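Local coordinates for protein amidase, hydantoinase/carbamoylase family (Burkholderia vietnamiensis, PDB 5I4M) that probably hydrolyses N-carbamoyl-L-amino acids to the free amino acids, as a two-zinc amidase of the peptidase M20 family, at residues S35-A40 and G111-G116; L58-R63 and I191-D196. One frame throughout, in Å; residues are numbered along the deposited sequence.

Contact 1 (S35-A40 and G111-G116); sequences SLMEVA and GGRFDG. With ZN (zinc ion), chain C; ZN (zinc ion), chain D; 3PG (3-phosphoglyceric acid), chain E.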
loop_
_atom_site.group_PDB
_atom_site.type_symbol
_atom_site.label_atom_id
_atom_site.label_comp_id
_atom_site.label_asym_id
_atom_site.label_seq_id
_atom_site.Cartn_x
_atom_site.Cartn_y
_atom_site.Cartn_z
ATOM N N SER A 35 7.703 -33.093 -13.794
ATOM C CA SER A 35 7.745 -32.747 -12.382
ATOM C C SER A 35 7.605 -31.242 -12.190
ATOM O O SER A 35 6.963 -30.803 -11.229
ATOM C CB SER A 35 9.023 -33.282 -11.727
ATOM O OG SER A 35 10.173 -32.538 -12.085
ATOM N N LEU A 36 8.153 -30.442 -13.117
ATOM C CA LEU A 36 7.966 -28.995 -13.047
ATOM C C LEU A 36 6.506 -28.619 -13.264
ATOM O O LEU A 36 5.964 -27.773 -12.546
ATOM C CB LEU A 36 8.857 -28.293 -14.071
ATOM C CG LEU A 36 10.312 -28.175 -13.620
ATOM C CD1 LEU A 36 11.264 -27.984 -14.809
ATOM C CD2 LEU A 36 10.478 -27.018 -12.639
ATOM N N MET A 37 5.847 -29.251 -14.238
ATOM C CA MET A 37 4.440 -28.953 -14.463
ATOM C C MET A 37 3.590 -29.372 -13.269
ATOM O O MET A 37 2.587 -28.719 -12.961
ATOM C CB MET A 37 3.963 -29.639 -15.743
ATOM C CG MET A 37 4.772 -29.245 -16.988
ATOM S SD MET A 37 4.629 -27.481 -17.375
ATOM C CE MET A 37 6.214 -26.868 -16.810
ATOM N N GLU A 38 3.978 -30.450 -12.590
ATOM C CA GLU A 38 3.206 -30.933 -11.450
ATOM C C GLU A 38 3.332 -29.980 -10.260
ATOM O O GLU A 38 2.329 -29.579 -9.664
ATOM C CB GLU A 38 3.679 -32.340 -11.085
ATOM C CG GLU A 38 2.701 -33.146 -10.301
ATOM C CD GLU A 38 1.433 -33.445 -11.085
ATOM O OE1 GLU A 38 1.524 -33.810 -12.282
ATOM O OE2 GLU A 38 0.345 -33.306 -10.501
ATOM N N VAL A 39 4.558 -29.587 -9.914
ATOM C CA VAL A 39 4.720 -28.647 -8.805
ATOM C C VAL A 39 4.155 -27.267 -9.148
ATOM O O VAL A 39 3.722 -26.526 -8.255
ATOM C CB VAL A 39 6.199 -28.557 -8.387
ATOM C CG1 VAL A 39 6.336 -27.616 -7.210
ATOM C CG2 VAL A 39 6.712 -29.928 -8.015
ATOM N N ALA A 40 4.118 -26.903 -10.432
ATOM C CA ALA A 40 3.532 -25.621 -10.817
ATOM C C ALA A 40 2.054 -25.510 -10.445
ATOM O O ALA A 40 1.529 -24.395 -10.399
ATOM C CB ALA A 40 3.697 -25.387 -12.319
ATOM N N GLY A 111 5.194 -14.888 -9.027
ATOM C CA GLY A 111 6.281 -15.792 -9.334
ATOM C C GLY A 111 6.055 -16.604 -10.597
ATOM O O GLY A 111 4.935 -16.814 -11.070
ATOM N N GLY A 112 7.166 -17.093 -11.142
ATOM C CA GLY A 112 7.133 -17.959 -12.297
ATOM C C GLY A 112 7.250 -19.420 -11.905
ATOM O O GLY A 112 7.496 -19.771 -10.753
ATOM N N ARG A 113 7.080 -20.278 -12.908
ATOM C CA ARG A 113 7.111 -21.719 -12.705
ATOM C C ARG A 113 8.519 -22.297 -12.659
ATOM O O ARG A 113 8.658 -23.515 -12.500
ATOM C CB ARG A 113 6.306 -22.408 -13.817
ATOM C CG ARG A 113 4.795 -22.129 -13.725
ATOM C CD ARG A 113 4.030 -22.534 -14.995
ATOM N NE ARG A 113 4.498 -21.757 -16.136
ATOM C CZ ARG A 113 4.826 -22.263 -17.317
ATOM N NH1 ARG A 113 4.699 -23.568 -17.546
ATOM N NH2 ARG A 113 5.268 -21.454 -18.275
ATOM N N PHE A 114 9.563 -21.473 -12.777
ATOM C CA PHE A 114 10.912 -22.015 -12.879
ATOM C C PHE A 114 11.899 -21.453 -11.858
ATOM O O PHE A 114 12.838 -22.155 -11.459
ATOM C CB PHE A 114 11.435 -21.788 -14.299
ATOM C CG PHE A 114 10.600 -22.455 -15.353
ATOM C CD1 PHE A 114 10.795 -23.797 -15.661
ATOM C CD2 PHE A 114 9.591 -21.756 -16.010
ATOM C CE1 PHE A 114 10.012 -24.429 -16.616
ATOM C CE2 PHE A 114 8.805 -22.382 -16.975
ATOM C CZ PHE A 114 9.021 -23.717 -17.282
ATOM N N ASP A 115 11.729 -20.197 -11.445
ATOM C CA ASP A 115 12.664 -19.587 -10.496
ATOM C C ASP A 115 12.730 -20.438 -9.234
ATOM O O ASP A 115 11.699 -20.735 -8.621
ATOM C CB ASP A 115 12.203 -18.156 -10.197
ATOM C CG ASP A 115 13.049 -17.434 -9.158
ATOM O OD1 ASP A 115 14.109 -17.943 -8.719
ATOM O OD2 ASP A 115 12.641 -16.293 -8.808
ATOM N N GLY A 116 13.934 -20.894 -8.893
ATOM C CA GLY A 116 14.114 -21.743 -7.728
ATOM C C GLY A 116 13.691 -23.195 -7.884
ATOM O O GLY A 116 14.485 -24.111 -7.641
HETATM ZN ZN ZN C . 15.765 -18.004 -7.388
HETATM ZN ZN ZN D . 13.211 -15.105 -7.280
HETATM C C1 3PG E . 17.141 -11.640 -5.406
HETATM O O1 3PG E . 16.238 -10.789 -5.499
HETATM O O2 3PG E . 18.149 -11.641 -6.147
HETATM C C2 3PG E . 16.997 -12.700 -4.352
HETATM O O3 3PG E . 18.280 -13.277 -4.049
HETATM C C3 3PG E . 16.081 -13.776 -4.886
HETATM O O1P 3PG E . 16.700 -14.409 -6.008
HETATM P P 3PG E . 15.787 -15.328 -7.009
HETATM O O2P 3PG E . 14.925 -16.196 -6.124
HETATM O O3P 3PG E . 14.976 -14.308 -7.796
HETATM O O4P 3PG E . 16.828 -16.125 -7.816
HETATM O O HOH W 1 7.334 -25.635 -11.207
HETATM O O HOH W 2 17.603 -18.346 -6.257
#

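Contact 2 (L58-R63 and I191-D196); sequences LDKAAR and IGYAGD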
loop_
_atom_site.group_PDB
_atom_site.type_symbol
_atom_site.label_atom_id
_atom_site.label_comp_id
_atom_site.label_asym_id
_atom_site.label_seq_id
_atom_site.Cartn_x
_atom_site.Cartn_y
_atom_site.Cartn_z
ATOM N N LEU A 58 0.905 -23.397 1.023
ATOM C CA LEU A 58 1.304 -23.814 -0.322
ATOM C C LEU A 58 2.781 -24.197 -0.363
ATOM O O LEU A 58 3.150 -25.203 -0.977
ATOM C CB LEU A 58 0.996 -22.709 -1.336
ATOM C CG LEU A 58 -0.502 -22.439 -1.522
ATOM C CD1 LEU A 58 -0.746 -21.164 -2.345
ATOM C CD2 LEU A 58 -1.159 -23.631 -2.191
ATOM N N ASP A 59 3.637 -23.406 0.286
ATOM C CA ASP A 59 5.046 -23.774 0.420
ATOM C C ASP A 59 5.181 -25.122 1.120
ATOM O O ASP A 59 5.962 -25.980 0.692
ATOM C CB ASP A 59 5.780 -22.673 1.195
ATOM C CG ASP A 59 7.298 -22.778 1.118
ATOM O OD1 ASP A 59 7.826 -23.198 0.066
ATOM O OD2 ASP A 59 7.970 -22.399 2.107
ATOM N N LYS A 60 4.394 -25.332 2.178
ATOM C CA LYS A 60 4.380 -26.611 2.888
ATOM C C LYS A 60 4.057 -27.764 1.951
ATOM O O LYS A 60 4.698 -28.817 2.016
ATOM C CB LYS A 60 3.356 -26.568 4.032
ATOM C CG LYS A 60 3.158 -27.901 4.750
ATOM C CD LYS A 60 1.984 -27.860 5.734
ATOM C CE LYS A 60 1.818 -29.176 6.502
ATOM N NZ LYS A 60 1.503 -30.300 5.570
ATOM N N ALA A 61 3.051 -27.593 1.086
ATOM C CA ALA A 61 2.644 -28.687 0.209
ATOM C C ALA A 61 3.726 -29.015 -0.813
ATOM O O ALA A 61 3.966 -30.194 -1.111
ATOM C CB ALA A 61 1.319 -28.353 -0.484
ATOM N N ALA A 62 4.399 -28.001 -1.360
ATOM C CA ALA A 62 5.481 -28.291 -2.299
ATOM C C ALA A 62 6.614 -29.049 -1.615
ATOM O O ALA A 62 7.161 -30.009 -2.176
ATOM C CB ALA A 62 6.019 -27.003 -2.935
ATOM N N ARG A 63 6.998 -28.613 -0.410
ATOM C CA ARG A 63 7.986 -29.343 0.382
ATOM C C ARG A 63 7.553 -30.784 0.622
ATOM O O ARG A 63 8.323 -31.724 0.380
ATOM C CB ARG A 63 8.206 -28.637 1.722
ATOM C CG ARG A 63 8.874 -27.277 1.628
ATOM C CD ARG A 63 8.573 -26.450 2.890
ATOM N NE ARG A 63 9.471 -25.304 2.945
ATOM C CZ ARG A 63 10.592 -25.247 3.660
ATOM N NH1 ARG A 63 10.955 -26.265 4.443
ATOM N NH2 ARG A 63 11.346 -24.153 3.601
ATOM N N ILE A 191 3.927 -24.995 9.902
ATOM C CA ILE A 191 3.846 -25.904 8.761
ATOM C C ILE A 191 4.634 -27.184 8.982
ATOM O O ILE A 191 4.726 -28.011 8.065
ATOM C CB ILE A 191 4.320 -25.249 7.443
ATOM C CG1 ILE A 191 5.827 -24.945 7.464
ATOM C CG2 ILE A 191 3.498 -24.000 7.135
ATOM C CD1 ILE A 191 6.417 -24.811 6.053
ATOM N N GLY A 192 5.218 -27.371 10.160
ATOM C CA GLY A 192 5.850 -28.636 10.460
ATOM C C GLY A 192 7.267 -28.778 9.971
ATOM O O GLY A 192 7.753 -29.908 9.848
ATOM N N TYR A 193 7.955 -27.667 9.693
ATOM C CA TYR A 193 9.341 -27.704 9.243
ATOM C C TYR A 193 10.282 -26.996 10.215
ATOM O O TYR A 193 11.343 -26.517 9.814
ATOM C CB TYR A 193 9.467 -27.123 7.833
ATOM C CG TYR A 193 9.065 -28.152 6.795
ATOM C CD1 TYR A 193 9.999 -29.030 6.250
ATOM C CD2 TYR A 193 7.740 -28.285 6.406
ATOM C CE1 TYR A 193 9.618 -30.004 5.313
ATOM C CE2 TYR A 193 7.359 -29.251 5.485
ATOM C CZ TYR A 193 8.295 -30.100 4.944
ATOM O OH TYR A 193 7.882 -31.049 4.029
ATOM N N ALA A 194 9.919 -26.938 11.496
ATOM C CA ALA A 194 10.862 -26.511 12.536
ATOM C C ALA A 194 11.713 -27.721 12.884
ATOM O O ALA A 194 11.413 -28.477 13.809
ATOM C CB ALA A 194 10.133 -25.962 13.757
ATOM N N GLY A 195 12.791 -27.913 12.119
ATOM C CA GLY A 195 13.544 -29.147 12.169
ATOM C C GLY A 195 14.487 -29.240 13.354
ATOM O O GLY A 195 14.722 -28.277 14.086
ATOM N N ASP A 196 15.051 -30.441 13.519
ATOM C CA ASP A 196 15.884 -30.776 14.667
ATOM C C ASP A 196 17.377 -30.735 14.382
ATOM O O ASP A 196 18.164 -30.658 15.333
ATOM C CB ASP A 196 15.533 -32.177 15.180
ATOM C CG ASP A 196 15.627 -33.235 14.090
ATOM O OD1 ASP A 196 15.062 -33.031 12.995
ATOM O OD2 ASP A 196 16.270 -34.273 14.322
HETATM O O HOH W 3 4.517 -31.002 6.697
#

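Contact 1 (S35-A40 and G111-G116)
Arg-113 lays the aliphatic part of its side chain against Ala-40, whose CB meets Arg-113 CG at 3.7 Å and has CD a little farther off. A methyl suits this place because the backbones come close here, the CA atoms of Ala-40 and Arg-113 being 5.6 Å apart. Farther out, Met-37 crosses the arginine obliquely: its SD lies in the guanidinium plane at the edge, beside NH1, and its CE comes within 3.7 Å of Arg-113 NH1. The bend at chi2 (-63°) brings SD round to this edge. Phe-114 CE2 stands over one face of the same guanidinium, 3.9 Å above the plane and offset toward the rim, while NH2 forms a salt bridge with Asp-408. The side chains of Leu-36 and Phe-114 cross at about a right angle, Leu-36 CD1 standing at the ring edge near its plane, 4.2 Å from Phe-114 CE1; Ile-414 of helix 411-429 packs on both residues. Between the backbones sits one water, which donates to Leu-36 O at 2.9 Å and to Arg-113 O. Segment 111-116 is the loop that carries the bridging aspartate of the M20 di-zinc site toward helix 117-132, where Gly-116 is the N-cap residue and has positive phi. Asp-115 takes no part in the packing on helix 29-39 and binds one zinc through OD1 (2.1 Å) and the other through OD2 (2.0 Å); His-104 and His-211 complete the protein ligands of the first, Glu-150 and His-403 those of the second. The phosphate of 3-phosphoglyceric acid also binds both ions. Helix 29-39 thus meets the metal-binding loop through apolar side chains, a methionine at the guanidinium edge and a shared water, leaving the arginine's charge to Asp-408 and the aspartate's carboxylate to the zincs.

Contact 2 (L58-R63 and I191-D196)
Ile-191, Tyr-193 and Arg-63 bury the most surface here. Arg-63 runs over one face of the Tyr-193 ring, with CD 4.0 Å from the ring centroid in a CH-pi contact. Its CZ follows at 4.9 Å from that centroid as a cation-pi partner, the guanidinium tilted 67° to the ring. The two side chains slide past each other in opposite directions, which puts Tyr-193 OH near Arg-63 CB, and the hydroxyl hydrogen-bonds to Asp-64 OD1. A long, flat-ended arginine suits the place: CD can cover the ring while NH1 reaches Gly-83 O, NH2 reaches Thr-147 and Arg-63 NE gives Asp-59 OD2 a weak hydrogen bond (3.4 Å) within a salt bridge. Helix 184-191 ends here in a Schellman motif, and Gly-192 takes the positive phi (85°) that turns the chain so that Ile-191 and Tyr-193 both face helix 57-72. The branched Ile-191 packs its CB 3.8 Å from Lys-60 CB and brings CD1 toward Arg-63 CD. Lys-60 is extended as far as CE, which lies 3.5 Å from Ile-191 O; beyond it NZ pairs with Asp-64, and a water links NZ, weakly, to the carbonyl of Ile-191.

How the contacts relate
Helices 29-39 and 57-72 follow one another in the chain and share a boundary at which Ser-35 and Val-39 touch Trp-69, but they turn to different partners. In contact 1 helix 29-39 packs on the metal-binding loop, partly buried; contact 2 lies farther from the chain centre, 18 Å against 14 Å, yet most of its touching residues are buried. The two centres are about 17 Å apart. In each an arginine lies beside an aromatic ring: in contact 1 both come from the loop and the helix adds apolar side chains, whereas in contact 2 the helix gives the arginine and the loop the ring. Zinc coordination belongs to contact 1 alone.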